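PDB 4HVL: membrane-anchored mycosin mycp1 from Mycobacterium thermoresistibile, which probably cleaves proteins as a subtilisin-family serine endopeptidase and is an essential component of the ESX-1 (type VII) secretion system. Local coordinates for residues A11-E16 with G197-Y202; D15-D20 with I166-N171; G94-D99 with S130-S135; I191-V196 with P248-P253. One frame throughout, in Å; residues are numbered along the deposited sequence.

Interaction 1 (A11-E16 with G197-Y202); sequences AVPPDE and GAAVNY. With ZN (zinc ion), chain C.
Ala198 O accepts the helical bond from Tyr202 N at 2.9 Å, and the CG2 methyl of Val12 comes to 3.8 Å from Ala198 O. The carbonyl is satisfied within its own helix, and the meeting of residues 11-16 with 197-202 is apolar. Its tightest point is Ala198 CB, which points at the incoming chain and presses on the peptide joining Ala11 to Val12, 3.4 Å from Ala11 C. A single methyl suits this place, because the two backbones come so near that Val12 CA and Ala198 CA are 4.9 Å apart.

Val12 straddles the helix surface with its two branches. CG1 is anti to the backbone N (chi1 178°) and lies over one face of the Tyr202 ring, 4.2 Å from CD1 and displaced toward the rim; CG2, beside the backbone N, covers Ala198 instead. Next along the chain, Pro13 brings its ring carbon CD to Ala199 CB at 4.3 Å, a compact apolar pair. The hydroxyl of Tyr202 is hydrogen-bonded to Asn171 OD1. Asp15, the centre of an inverse gamma turn, leads the loop off this helix and binds zinc.

The loop thus runs across two neighbouring helices: Ala198, Ala199 and Tyr202 receive it on helix 194-206, while Val12 and Pro13 also touch Val167 of helix 154-171, whose Ile166 packs on Ala199.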
loop_
_atom_site.group_PDB
_atom_site.type_symbol
_atom_site.label_atom_id
_atom_site.label_comp_id
_atom_site.label_asym_id
_atom_site.label_seq_id
_atom_site.Cartn_x
_atom_site.Cartn_y
_atom_site.Cartn_z
ATOM N N ALA A 11 10.689 1.140 -21.190
ATOM C CA ALA A 11 10.905 -0.162 -20.591
ATOM C C ALA A 11 9.659 -0.721 -19.941
ATOM O O ALA A 11 9.765 -1.455 -18.975
ATOM C CB ALA A 11 12.023 -0.077 -19.580
ATOM N N VAL A 12 8.481 -0.426 -20.488
ATOM C CA VAL A 12 7.230 -0.948 -19.914
ATOM C C VAL A 12 7.159 -2.447 -20.173
ATOM O O VAL A 12 7.275 -2.867 -21.301
ATOM C CB VAL A 12 5.979 -0.244 -20.501
ATOM C CG1 VAL A 12 4.688 -0.827 -19.937
ATOM C CG2 VAL A 12 6.021 1.245 -20.203
ATOM N N PRO A 13 6.940 -3.251 -19.122
ATOM C CA PRO A 13 6.858 -4.694 -19.285
ATOM C C PRO A 13 5.590 -5.154 -19.991
ATOM O O PRO A 13 4.641 -4.388 -20.100
ATOM C CB PRO A 13 6.868 -5.218 -17.854
ATOM C CG PRO A 13 6.417 -4.087 -17.009
ATOM C CD PRO A 13 6.674 -2.820 -17.736
ATOM N N PRO A 14 5.584 -6.411 -20.477
ATOM C CA PRO A 14 4.379 -6.937 -21.087
ATOM C C PRO A 14 3.219 -6.994 -20.076
ATOM O O PRO A 14 3.432 -7.180 -18.885
ATOM C CB PRO A 14 4.793 -8.349 -21.567
ATOM C CG PRO A 14 6.013 -8.700 -20.788
ATOM C CD PRO A 14 6.682 -7.405 -20.439
ATOM N N ASP A 15 2.011 -6.778 -20.573
ATOM C CA ASP A 15 0.806 -6.943 -19.794
ATOM C C ASP A 15 0.511 -8.436 -19.724
ATOM O O ASP A 15 -0.183 -8.967 -20.560
ATOM C CB ASP A 15 -0.334 -6.167 -20.448
ATOM C CG ASP A 15 -1.672 -6.394 -19.773
ATOM O OD1 ASP A 15 -1.725 -6.682 -18.568
ATOM O OD2 ASP A 15 -2.678 -6.305 -20.505
ATOM N N GLU A 16 1.086 -9.115 -18.742
ATOM C CA GLU A 16 0.833 -10.538 -18.565
ATOM C C GLU A 16 0.756 -10.851 -17.096
ATOM O O GLU A 16 1.516 -10.293 -16.309
ATOM C CB GLU A 16 1.960 -11.350 -19.220
ATOM C CG GLU A 16 1.736 -12.844 -19.296
ATOM C CD GLU A 16 0.447 -13.247 -20.023
ATOM O OE1 GLU A 16 0.528 -13.631 -21.218
ATOM O OE2 GLU A 16 -0.651 -13.222 -19.391
ATOM N N GLY A 197 9.690 1.255 -12.604
ATOM C CA GLY A 197 9.631 2.676 -12.886
ATOM C C GLY A 197 8.821 2.963 -14.128
ATOM O O GLY A 197 8.011 3.871 -14.137
ATOM N N ALA A 198 9.023 2.169 -15.167
ATOM C CA ALA A 198 8.289 2.365 -16.410
ATOM C C ALA A 198 6.805 2.079 -16.196
ATOM O O ALA A 198 5.946 2.791 -16.752
ATOM C CB ALA A 198 8.856 1.486 -17.513
ATOM N N ALA A 199 6.488 1.066 -15.385
ATOM C CA ALA A 199 5.095 0.707 -15.120
ATOM C C ALA A 199 4.402 1.796 -14.321
ATOM O O ALA A 199 3.272 2.151 -14.618
ATOM C CB ALA A 199 5.005 -0.615 -14.391
ATOM N N VAL A 200 5.084 2.337 -13.313
ATOM C CA VAL A 200 4.509 3.393 -12.486
ATOM C C VAL A 200 4.233 4.600 -13.361
ATOM O O VAL A 200 3.135 5.188 -13.313
ATOM C CB VAL A 200 5.446 3.758 -11.301
ATOM C CG1 VAL A 200 4.917 4.957 -10.545
ATOM C CG2 VAL A 200 5.585 2.585 -10.320
ATOM N N ASN A 201 5.214 4.957 -14.195
ATOM C CA ASN A 201 5.057 6.068 -15.146
ATOM C C ASN A 201 3.866 5.896 -16.081
ATOM O O ASN A 201 3.137 6.851 -16.320
ATOM C CB ASN A 201 6.335 6.246 -15.962
ATOM C CG ASN A 201 6.282 7.458 -16.887
ATOM O OD1 ASN A 201 6.205 8.587 -16.438
ATOM N ND2 ASN A 201 6.342 7.214 -18.187
ATOM N N TYR A 202 3.702 4.690 -16.628
ATOM C CA TYR A 202 2.585 4.351 -17.519
ATOM C C TYR A 202 1.247 4.506 -16.787
ATOM O O TYR A 202 0.318 5.130 -17.311
ATOM C CB TYR A 202 2.815 2.922 -17.999
ATOM C CG TYR A 202 1.757 2.203 -18.820
ATOM C CD1 TYR A 202 1.789 2.228 -20.202
ATOM C CD2 TYR A 202 0.796 1.419 -18.197
ATOM C CE1 TYR A 202 0.865 1.521 -20.945
ATOM C CE2 TYR A 202 -0.132 0.712 -18.917
ATOM C CZ TYR A 202 -0.092 0.757 -20.293
ATOM O OH TYR A 202 -1.017 0.057 -20.999
HETATM ZN ZN ZN C . -3.636 -7.349 -18.322
#

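Interaction 2 (D15-D20 with I166-N171); sequences DETGPD and IVHAAN. With ZN (zinc ion), chain C.
Asp15 reaches toward helix 154-171 and meets Val167, His168 and Asn171 with successive parts of its side chain. CB rests on the CG1 methyl of Val167 at 3.9 Å. CG is anti to the backbone N (chi1 174°) and carries the two oxygens. OD1 is the close zinc ligand at 2.0 Å and lies at the edge of the His168 ring, in its plane. His168 ND1 takes the same metal at 2.1 Å, so the ion, not a hydrogen bond, joins these two residues. OD2 is a longer zinc ligand at 2.6 Å. It also accepts from Asn171 ND2 at 3.1 Å, with an N-H...O angle of 150°. Aspartate and asparagine meet tip to tip, the amide nearly perpendicular to the carboxylate (79°), and the donor comes from above the carboxylate plane.

Thr17 adds a CH-pi contact: its CG2 methyl stands over the centre of the His168 ring, 4.1 Å from the centroid. Asn171 OD1 takes the hydroxyl of Tyr202, and His168 NE2 makes a weak hydrogen bond with Gly84 O.

Coordination through ND1 probably leaves the imidazole proton on NE2, facing that carbonyl. Two further ligand atoms from elsewhere complete the zinc site, and the metal probably stabilises the ionised carboxylate while tying an N-terminal loop to the last turn of a helix.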
loop_
_atom_site.group_PDB
_atom_site.type_symbol
_atom_site.label_atom_id
_atom_site.label_comp_id
_atom_site.label_asym_id
_atom_site.label_seq_id
_atom_site.Cartn_x
_atom_site.Cartn_y
_atom_site.Cartn_z
ATOM N N ASP A 15 2.011 -6.778 -20.573
ATOM C CA ASP A 15 0.806 -6.943 -19.794
ATOM C C ASP A 15 0.511 -8.436 -19.724
ATOM O O ASP A 15 -0.183 -8.967 -20.560
ATOM C CB ASP A 15 -0.334 -6.167 -20.448
ATOM C CG ASP A 15 -1.672 -6.394 -19.773
ATOM O OD1 ASP A 15 -1.725 -6.682 -18.568
ATOM O OD2 ASP A 15 -2.678 -6.305 -20.505
ATOM N N GLU A 16 1.086 -9.115 -18.742
ATOM C CA GLU A 16 0.833 -10.538 -18.565
ATOM C C GLU A 16 0.756 -10.851 -17.096
ATOM O O GLU A 16 1.516 -10.293 -16.309
ATOM C CB GLU A 16 1.960 -11.350 -19.220
ATOM C CG GLU A 16 1.736 -12.844 -19.296
ATOM C CD GLU A 16 0.447 -13.247 -20.023
ATOM O OE1 GLU A 16 0.528 -13.631 -21.218
ATOM O OE2 GLU A 16 -0.651 -13.222 -19.391
ATOM N N THR A 17 -0.147 -11.758 -16.728
ATOM C CA THR A 17 -0.307 -12.136 -15.323
ATOM C C THR A 17 0.627 -13.295 -14.945
ATOM O O THR A 17 1.329 -13.826 -15.802
ATOM C CB THR A 17 -1.764 -12.520 -15.003
ATOM O OG1 THR A 17 -2.129 -13.703 -15.710
ATOM C CG2 THR A 17 -2.703 -11.410 -15.377
ATOM N N GLY A 18 0.632 -13.675 -13.665
ATOM C CA GLY A 18 1.358 -14.857 -13.191
ATOM C C GLY A 18 2.698 -14.514 -12.552
ATOM O O GLY A 18 3.213 -13.435 -12.785
ATOM N N PRO A 19 3.269 -15.433 -11.739
ATOM C CA PRO A 19 4.537 -15.136 -11.057
ATOM C C PRO A 19 5.730 -15.120 -12.024
ATOM O O PRO A 19 5.637 -15.687 -13.120
ATOM C CB PRO A 19 4.663 -16.283 -10.040
ATOM C CG PRO A 19 3.922 -17.414 -10.669
ATOM C CD PRO A 19 2.822 -16.816 -11.483
ATOM N N ASP A 20 6.814 -14.464 -11.621
ATOM C CA ASP A 20 8.080 -14.447 -12.383
ATOM C C ASP A 20 8.665 -15.840 -12.548
ATOM O O ASP A 20 9.347 -16.124 -13.516
ATOM C CB ASP A 20 9.113 -13.595 -11.642
ATOM C CG ASP A 20 10.423 -13.470 -12.401
ATOM O OD1 ASP A 20 10.414 -12.924 -13.530
ATOM O OD2 ASP A 20 11.470 -13.909 -11.862
ATOM N N ILE A 166 1.418 -3.700 -12.117
ATOM C CA ILE A 166 1.083 -2.279 -12.195
ATOM C C ILE A 166 0.546 -1.978 -13.601
ATOM O O ILE A 166 -0.482 -1.304 -13.734
ATOM C CB ILE A 166 2.295 -1.383 -11.824
ATOM C CG1 ILE A 166 2.647 -1.552 -10.343
ATOM C CG2 ILE A 166 1.993 0.077 -12.073
ATOM C CD1 ILE A 166 4.053 -1.115 -9.973
ATOM N N VAL A 167 1.208 -2.520 -14.640
ATOM C CA VAL A 167 0.714 -2.374 -16.021
ATOM C C VAL A 167 -0.717 -2.920 -16.117
ATOM O O VAL A 167 -1.651 -2.230 -16.594
ATOM C CB VAL A 167 1.648 -3.060 -17.064
ATOM C CG1 VAL A 167 1.020 -3.084 -18.449
ATOM C CG2 VAL A 167 2.976 -2.315 -17.151
ATOM N N HIS A 168 -0.888 -4.161 -15.669
ATOM C CA HIS A 168 -2.183 -4.806 -15.696
ATOM C C HIS A 168 -3.256 -4.016 -14.895
ATOM O O HIS A 168 -4.369 -3.809 -15.388
ATOM C CB HIS A 168 -2.033 -6.233 -15.201
ATOM C CG HIS A 168 -3.314 -7.000 -15.114
ATOM N ND1 HIS A 168 -3.971 -7.488 -16.216
ATOM C CD2 HIS A 168 -4.034 -7.403 -14.041
ATOM C CE1 HIS A 168 -5.053 -8.149 -15.834
ATOM N NE2 HIS A 168 -5.112 -8.113 -14.514
ATOM N N ALA A 169 -2.908 -3.548 -13.689
ATOM C CA ALA A 169 -3.833 -2.746 -12.884
ATOM C C ALA A 169 -4.327 -1.531 -13.650
ATOM O O ALA A 169 -5.519 -1.199 -13.633
ATOM C CB ALA A 169 -3.187 -2.329 -11.571
ATOM N N ALA A 170 -3.394 -0.837 -14.288
ATOM C CA ALA A 170 -3.704 0.354 -15.092
ATOM C C ALA A 170 -4.638 0.002 -16.243
ATOM O O ALA A 170 -5.626 0.705 -16.490
ATOM C CB ALA A 170 -2.424 0.962 -15.623
ATOM N N ASN A 171 -4.333 -1.110 -16.924
ATOM C CA ASN A 171 -5.169 -1.602 -18.028
ATOM C C ASN A 171 -6.600 -1.981 -17.634
ATOM O O ASN A 171 -7.515 -1.928 -18.465
ATOM C CB ASN A 171 -4.476 -2.765 -18.756
ATOM C CG ASN A 171 -3.262 -2.301 -19.573
ATOM O OD1 ASN A 171 -3.060 -1.108 -19.775
ATOM N ND2 ASN A 171 -2.460 -3.253 -20.060
HETATM ZN ZN ZN C . -3.636 -7.349 -18.322
#

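Interaction 3 (G94-D99 with S130-S135); sequences GMSDCD and SLRHTS. With ZN (zinc ion), chain B.
Gly94 CA and Leu131 CA come to 4.8 Å of each other, where the loop 94-99 passes alongside the end of strand 127-132; farther on the backbones spread, and Asp99 CA and Ser135 CA are 6.3 Å apart. Gly94 has a positive phi of 94°, a conformation natural to glycine, and the lack of a side chain lets its CA make a CA-H...O contact with Ser130 O at 3.5 Å. Beside it Ser130 OG, anti to its backbone N, donates to Gly94 O at 2.6 Å, a short reach that a small hydroxyl residue manages well.

Arg132 reaches from the strand to the loop. Its chain bends at chi3, and the guanidinium lies with one face against Ser96 O, 3.4 Å from NH1 but poorly angled for a hydrogen bond. NH1 is served by two waters instead: one, at 2.8 Å from NH1, also binds Ser96 OG; the other accepts from Cys98 N and donates to Asp99 OD1. NH2 forms a salt bridge with Asp86.

In this subtilisin fold, strand 127-132 belongs to the central parallel sheet beside strand 65-70, which carries the predicted charge-relay residue Asp70, and the 94-99 loop leads to its predicted partner His101.

Ser135 OG donates to Asp99 OD1 at 2.6 Å, on the syn side of the carboxylate, while Asp99 OD2 accepts from Ala136 N. Within the loop, Asp99 N bonds to Asp97 OD1, an Asx turn, and Cys98 is disulfide-bonded to Cys29. Beyond the strand, His133 ND1 and Thr134 OG1 each bind zinc at 2.1 Å, with Glu181 as a further ligand.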
loop_
_atom_site.group_PDB
_atom_site.type_symbol
_atom_site.label_atom_id
_atom_site.label_comp_id
_atom_site.label_asym_id
_atom_site.label_seq_id
_atom_site.Cartn_x
_atom_site.Cartn_y
_atom_site.Cartn_z
ATOM N N GLY A 94 -7.013 -13.467 -8.288
ATOM C CA GLY A 94 -6.916 -12.389 -7.297
ATOM C C GLY A 94 -7.990 -12.419 -6.224
ATOM O O GLY A 94 -7.964 -11.617 -5.289
ATOM N N MET A 95 -8.907 -13.374 -6.344
ATOM C CA MET A 95 -10.046 -13.501 -5.437
ATOM C C MET A 95 -9.877 -14.608 -4.406
ATOM O O MET A 95 -10.868 -15.139 -3.901
ATOM C CB MET A 95 -11.336 -13.738 -6.233
ATOM C CG MET A 95 -11.765 -12.574 -7.113
ATOM S SD MET A 95 -11.922 -11.001 -6.249
ATOM C CE MET A 95 -13.148 -11.379 -4.997
ATOM N N SER A 96 -8.629 -14.901 -4.065
ATOM C CA SER A 96 -8.294 -15.816 -2.988
ATOM C C SER A 96 -7.219 -15.186 -2.106
ATOM O O SER A 96 -6.092 -14.936 -2.560
ATOM C CB SER A 96 -7.768 -17.132 -3.573
ATOM O OG SER A 96 -7.536 -18.066 -2.530
ATOM N N ASP A 97 -7.571 -14.911 -0.856
ATOM C CA ASP A 97 -6.645 -14.371 0.128
ATOM C C ASP A 97 -6.258 -15.532 1.039
ATOM O O ASP A 97 -7.102 -16.048 1.739
ATOM C CB ASP A 97 -7.304 -13.264 0.959
ATOM C CG ASP A 97 -6.354 -12.618 1.920
ATOM O OD1 ASP A 97 -5.126 -12.955 1.869
ATOM O OD2 ASP A 97 -6.822 -11.726 2.676
ATOM N N CYS A 98 -4.982 -15.909 1.018
ATOM C CA CYS A 98 -4.471 -16.981 1.858
ATOM C C CYS A 98 -3.720 -16.410 3.080
ATOM O O CYS A 98 -3.272 -17.163 3.926
ATOM C CB CYS A 98 -3.554 -17.890 1.010
ATOM S SG CYS A 98 -3.313 -19.581 1.590
ATOM N N ASP A 99 -3.646 -15.085 3.200
ATOM C CA ASP A 99 -2.768 -14.440 4.180
ATOM C C ASP A 99 -3.507 -13.574 5.193
ATOM O O ASP A 99 -2.879 -12.898 5.974
ATOM C CB ASP A 99 -1.751 -13.552 3.450
ATOM C CG ASP A 99 -0.797 -14.348 2.585
ATOM O OD1 ASP A 99 -1.245 -15.066 1.672
ATOM O OD2 ASP A 99 0.404 -14.271 2.843
ATOM N N SER A 130 -8.989 -6.690 -7.131
ATOM C CA SER A 130 -7.960 -7.388 -6.337
ATOM C C SER A 130 -6.903 -8.078 -7.208
ATOM O O SER A 130 -7.205 -8.975 -7.993
ATOM C CB SER A 130 -8.602 -8.424 -5.399
ATOM O OG SER A 130 -7.612 -9.144 -4.650
ATOM N N LEU A 131 -5.659 -7.655 -7.041
ATOM C CA LEU A 131 -4.515 -8.287 -7.697
ATOM C C LEU A 131 -3.665 -8.906 -6.609
ATOM O O LEU A 131 -3.225 -8.202 -5.680
ATOM C CB LEU A 131 -3.674 -7.260 -8.438
ATOM C CG LEU A 131 -4.288 -6.537 -9.630
ATOM C CD1 LEU A 131 -5.144 -5.343 -9.189
ATOM C CD2 LEU A 131 -3.179 -6.063 -10.563
ATOM N N ARG A 132 -3.459 -10.220 -6.681
ATOM C CA ARG A 132 -2.592 -10.881 -5.737
ATOM C C ARG A 132 -1.159 -10.858 -6.290
ATOM O O ARG A 132 -0.871 -11.445 -7.334
ATOM C CB ARG A 132 -3.039 -12.307 -5.398
ATOM C CG ARG A 132 -2.005 -13.020 -4.532
ATOM C CD ARG A 132 -2.544 -14.196 -3.766
ATOM N NE ARG A 132 -2.860 -15.314 -4.657
ATOM C CZ ARG A 132 -3.190 -16.529 -4.241
ATOM N NH1 ARG A 132 -3.241 -16.798 -2.951
ATOM N NH2 ARG A 132 -3.486 -17.466 -5.127
ATOM N N HIS A 133 -0.281 -10.185 -5.565
ATOM C CA HIS A 133 1.134 -10.135 -5.891
ATOM C C HIS A 133 2.020 -10.882 -4.868
ATOM O O HIS A 133 3.104 -11.338 -5.243
ATOM C CB HIS A 133 1.606 -8.689 -6.046
ATOM C CG HIS A 133 3.076 -8.576 -6.271
ATOM N ND1 HIS A 133 3.959 -8.323 -5.247
ATOM C CD2 HIS A 133 3.831 -8.818 -7.368
ATOM C CE1 HIS A 133 5.194 -8.360 -5.712
ATOM N NE2 HIS A 133 5.141 -8.653 -6.999
ATOM N N THR A 134 1.571 -11.022 -3.615
ATOM C CA THR A 134 2.352 -11.680 -2.558
ATOM C C THR A 134 1.532 -12.690 -1.793
ATOM O O THR A 134 0.333 -12.491 -1.619
ATOM C CB THR A 134 2.892 -10.640 -1.535
ATOM O OG1 THR A 134 3.968 -9.928 -2.134
ATOM C CG2 THR A 134 3.452 -11.281 -0.276
ATOM N N SER A 135 2.188 -13.768 -1.337
ATOM C CA SER A 135 1.645 -14.653 -0.287
ATOM C C SER A 135 2.733 -15.395 0.459
ATOM O O SER A 135 3.540 -16.108 -0.162
ATOM C CB SER A 135 0.668 -15.694 -0.832
ATOM O OG SER A 135 0.303 -16.617 0.213
HETATM ZN ZN ZN B . 3.763 -8.061 -3.132
HETATM O O HOH W 1 -5.070 -18.845 -2.376
HETATM O O HOH W 2 -2.856 -14.902 -0.437
#

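Interaction 4 (I191-V196 with P248-P253); sequences IDETGV and PAWYSP. With IMD (imidazole), chain K.
The carboxylate of Glu193 comes to two aromatic rings, Trp250 and Tyr251, which also touch each other. One face of the Tyr251 ring carries Trp250 CD1, 3.6 Å above the plane and toward the rim, while Glu193 OE1 lies at the edge of both rings. Tyr251 OH donates to that oxygen at 2.8 Å; glutamate and tyrosine meet tip to tip, their planes 76° apart, and the hydroxyl arrives from well above the carboxylate plane. Glu193 OE2 lies 3.2 Å from Trp250 NE1. Hydroxyls of Tyr251 and Ser247 at OE1, and of Tyr185 at OE2, thus hydrogen-bond a buried carboxylate.

Val196 supplies the apolar side. CG1, anti to the backbone N (chi1 177°), touches Tyr251 CE2 at 3.6 Å and Pro248 CB at 3.9 Å, crossing both side chains at about a right angle. Pro248 follows a cis peptide, and a short 3-10 turn, 249-251, presents the rings.

Glu193 sits at the N-cap position of helix 194-206, within an Asx turn in which Asp192 OD1 accepts from both Thr194 N and Thr194 OG1. That helix connects parallel neighbours 176-179 and 210-214, a beta-alpha-beta crossover of the subtilisin-type sheet.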
loop_
_atom_site.group_PDB
_atom_site.type_symbol
_atom_site.label_atom_id
_atom_site.label_comp_id
_atom_site.label_asym_id
_atom_site.label_seq_id
_atom_site.Cartn_x
_atom_site.Cartn_y
_atom_site.Cartn_z
ATOM N N ILE A 191 19.167 -3.994 -7.794
ATOM C CA ILE A 191 18.405 -4.854 -8.700
ATOM C C ILE A 191 18.051 -4.015 -9.926
ATOM O O ILE A 191 17.764 -2.824 -9.783
ATOM C CB ILE A 191 17.107 -5.329 -7.986
ATOM C CG1 ILE A 191 17.433 -6.421 -6.953
ATOM C CG2 ILE A 191 16.069 -5.826 -8.974
ATOM C CD1 ILE A 191 16.352 -6.625 -5.906
ATOM N N ASP A 192 18.043 -4.601 -11.127
ATOM C CA ASP A 192 17.570 -3.854 -12.289
ATOM C C ASP A 192 16.028 -3.898 -12.254
ATOM O O ASP A 192 15.440 -4.908 -12.524
ATOM C CB ASP A 192 18.153 -4.394 -13.624
ATOM C CG ASP A 192 17.489 -3.758 -14.874
ATOM O OD1 ASP A 192 16.698 -2.782 -14.723
ATOM O OD2 ASP A 192 17.723 -4.252 -16.016
ATOM N N GLU A 193 15.395 -2.797 -11.872
ATOM C CA GLU A 193 13.941 -2.739 -11.734
ATOM C C GLU A 193 13.376 -1.575 -12.555
ATOM O O GLU A 193 12.362 -0.960 -12.189
ATOM C CB GLU A 193 13.561 -2.599 -10.268
ATOM C CG GLU A 193 14.170 -1.380 -9.550
ATOM C CD GLU A 193 13.307 -0.904 -8.388
ATOM O OE1 GLU A 193 12.123 -0.604 -8.606
ATOM O OE2 GLU A 193 13.770 -0.867 -7.252
ATOM N N THR A 194 14.084 -1.267 -13.639
ATOM C CA THR A 194 13.693 -0.309 -14.687
ATOM C C THR A 194 12.223 -0.466 -15.096
ATOM O O THR A 194 11.493 0.522 -15.271
ATOM C CB THR A 194 14.675 -0.509 -15.891
ATOM O OG1 THR A 194 15.963 -0.022 -15.490
ATOM C CG2 THR A 194 14.268 0.254 -17.112
ATOM N N GLY A 195 11.784 -1.717 -15.197
ATOM C CA GLY A 195 10.401 -2.025 -15.484
ATOM C C GLY A 195 9.409 -1.498 -14.476
ATOM O O GLY A 195 8.299 -1.134 -14.863
ATOM N N VAL A 196 9.779 -1.456 -13.191
ATOM C CA VAL A 196 8.853 -0.965 -12.180
ATOM C C VAL A 196 8.608 0.522 -12.394
ATOM O O VAL A 196 7.464 0.978 -12.389
ATOM C CB VAL A 196 9.312 -1.269 -10.730
ATOM C CG1 VAL A 196 8.348 -0.658 -9.704
ATOM C CG2 VAL A 196 9.442 -2.771 -10.519
ATOM N N PRO A 248 8.094 -0.052 -4.693
ATOM C CA PRO A 248 8.218 1.140 -5.544
ATOM C C PRO A 248 8.150 2.462 -4.757
ATOM O O PRO A 248 8.042 3.538 -5.351
ATOM C CB PRO A 248 7.017 1.008 -6.467
ATOM C CG PRO A 248 5.982 0.417 -5.571
ATOM C CD PRO A 248 6.719 -0.576 -4.711
ATOM N N ALA A 249 8.233 2.374 -3.428
ATOM C CA ALA A 249 8.191 3.577 -2.556
ATOM C C ALA A 249 9.089 4.717 -3.043
ATOM O O ALA A 249 8.715 5.900 -2.931
ATOM C CB ALA A 249 8.577 3.202 -1.125
ATOM N N TRP A 250 10.274 4.346 -3.541
ATOM C CA TRP A 250 11.306 5.283 -3.927
ATOM C C TRP A 250 11.095 6.006 -5.228
ATOM O O TRP A 250 11.913 6.841 -5.574
ATOM C CB TRP A 250 12.693 4.617 -3.902
ATOM C CG TRP A 250 13.088 3.726 -5.066
ATOM C CD1 TRP A 250 12.294 2.846 -5.745
ATOM C CD2 TRP A 250 14.386 3.619 -5.655
ATOM N NE1 TRP A 250 13.007 2.212 -6.712
ATOM C CE2 TRP A 250 14.295 2.664 -6.690
ATOM C CE3 TRP A 250 15.612 4.259 -5.426
ATOM C CZ2 TRP A 250 15.385 2.317 -7.499
ATOM C CZ3 TRP A 250 16.708 3.919 -6.222
ATOM C CH2 TRP A 250 16.592 2.949 -7.245
ATOM N N TYR A 251 10.019 5.696 -5.949
ATOM C CA TYR A 251 9.674 6.406 -7.177
ATOM C C TYR A 251 8.924 7.715 -6.909
ATOM O O TYR A 251 8.481 8.360 -7.839
ATOM C CB TYR A 251 8.865 5.493 -8.134
ATOM C CG TYR A 251 9.729 4.417 -8.762
ATOM C CD1 TYR A 251 10.674 4.745 -9.725
ATOM C CD2 TYR A 251 9.645 3.091 -8.361
ATOM C CE1 TYR A 251 11.489 3.780 -10.286
ATOM C CE2 TYR A 251 10.461 2.124 -8.913
ATOM C CZ TYR A 251 11.380 2.476 -9.880
ATOM O OH TYR A 251 12.207 1.529 -10.451
ATOM N N SER A 252 8.817 8.133 -5.650
ATOM C CA SER A 252 8.212 9.436 -5.334
ATOM C C SER A 252 8.911 10.555 -6.117
ATOM O O SER A 252 10.115 10.586 -6.156
ATOM C CB SER A 252 8.325 9.714 -3.831
ATOM O OG SER A 252 7.505 10.813 -3.469
ATOM N N PRO A 253 8.165 11.516 -6.687
ATOM C CA PRO A 253 6.739 11.819 -6.491
ATOM C C PRO A 253 5.795 11.179 -7.504
ATOM O O PRO A 253 4.593 11.506 -7.524
ATOM C CB PRO A 253 6.706 13.341 -6.605
ATOM C CG PRO A 253 7.805 13.666 -7.578
ATOM C CD PRO A 253 8.844 12.583 -7.450
HETATM N N1 IMD K . 3.279 12.966 -11.442
HETATM C C2 IMD K . 3.727 12.534 -10.259
HETATM N N3 IMD K . 2.676 12.053 -9.557
HETATM C C4 IMD K . 1.571 12.166 -10.311
HETATM C C5 IMD K . 1.945 12.765 -11.495
#

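Interactions 1 and 2 use overlapping parts of one N-terminal loop, which runs from helix 194-206 onto helix 154-171; their centres are 9 Å apart, and they share Asp15 and its zinc. Interaction 4 lies at the start of helix 194-206, with its centre about 11 Å from that of interaction 1, and Ala11 CB touches Thr194 there. Interaction 3 is farther off, about 14 Å from interaction 2 between centres, yet Leu131 of its strand packs on His168 and Ala169. In sequence, segments 94-99 and 130-135 fall between the two sides of interactions 1 and 2, while interaction 4 follows interactions 2 and 3. Interactions 1 and 2 fasten the N-terminal loop to two helices; 3 and 4 join loops to a strand and a helix start within the protease fold.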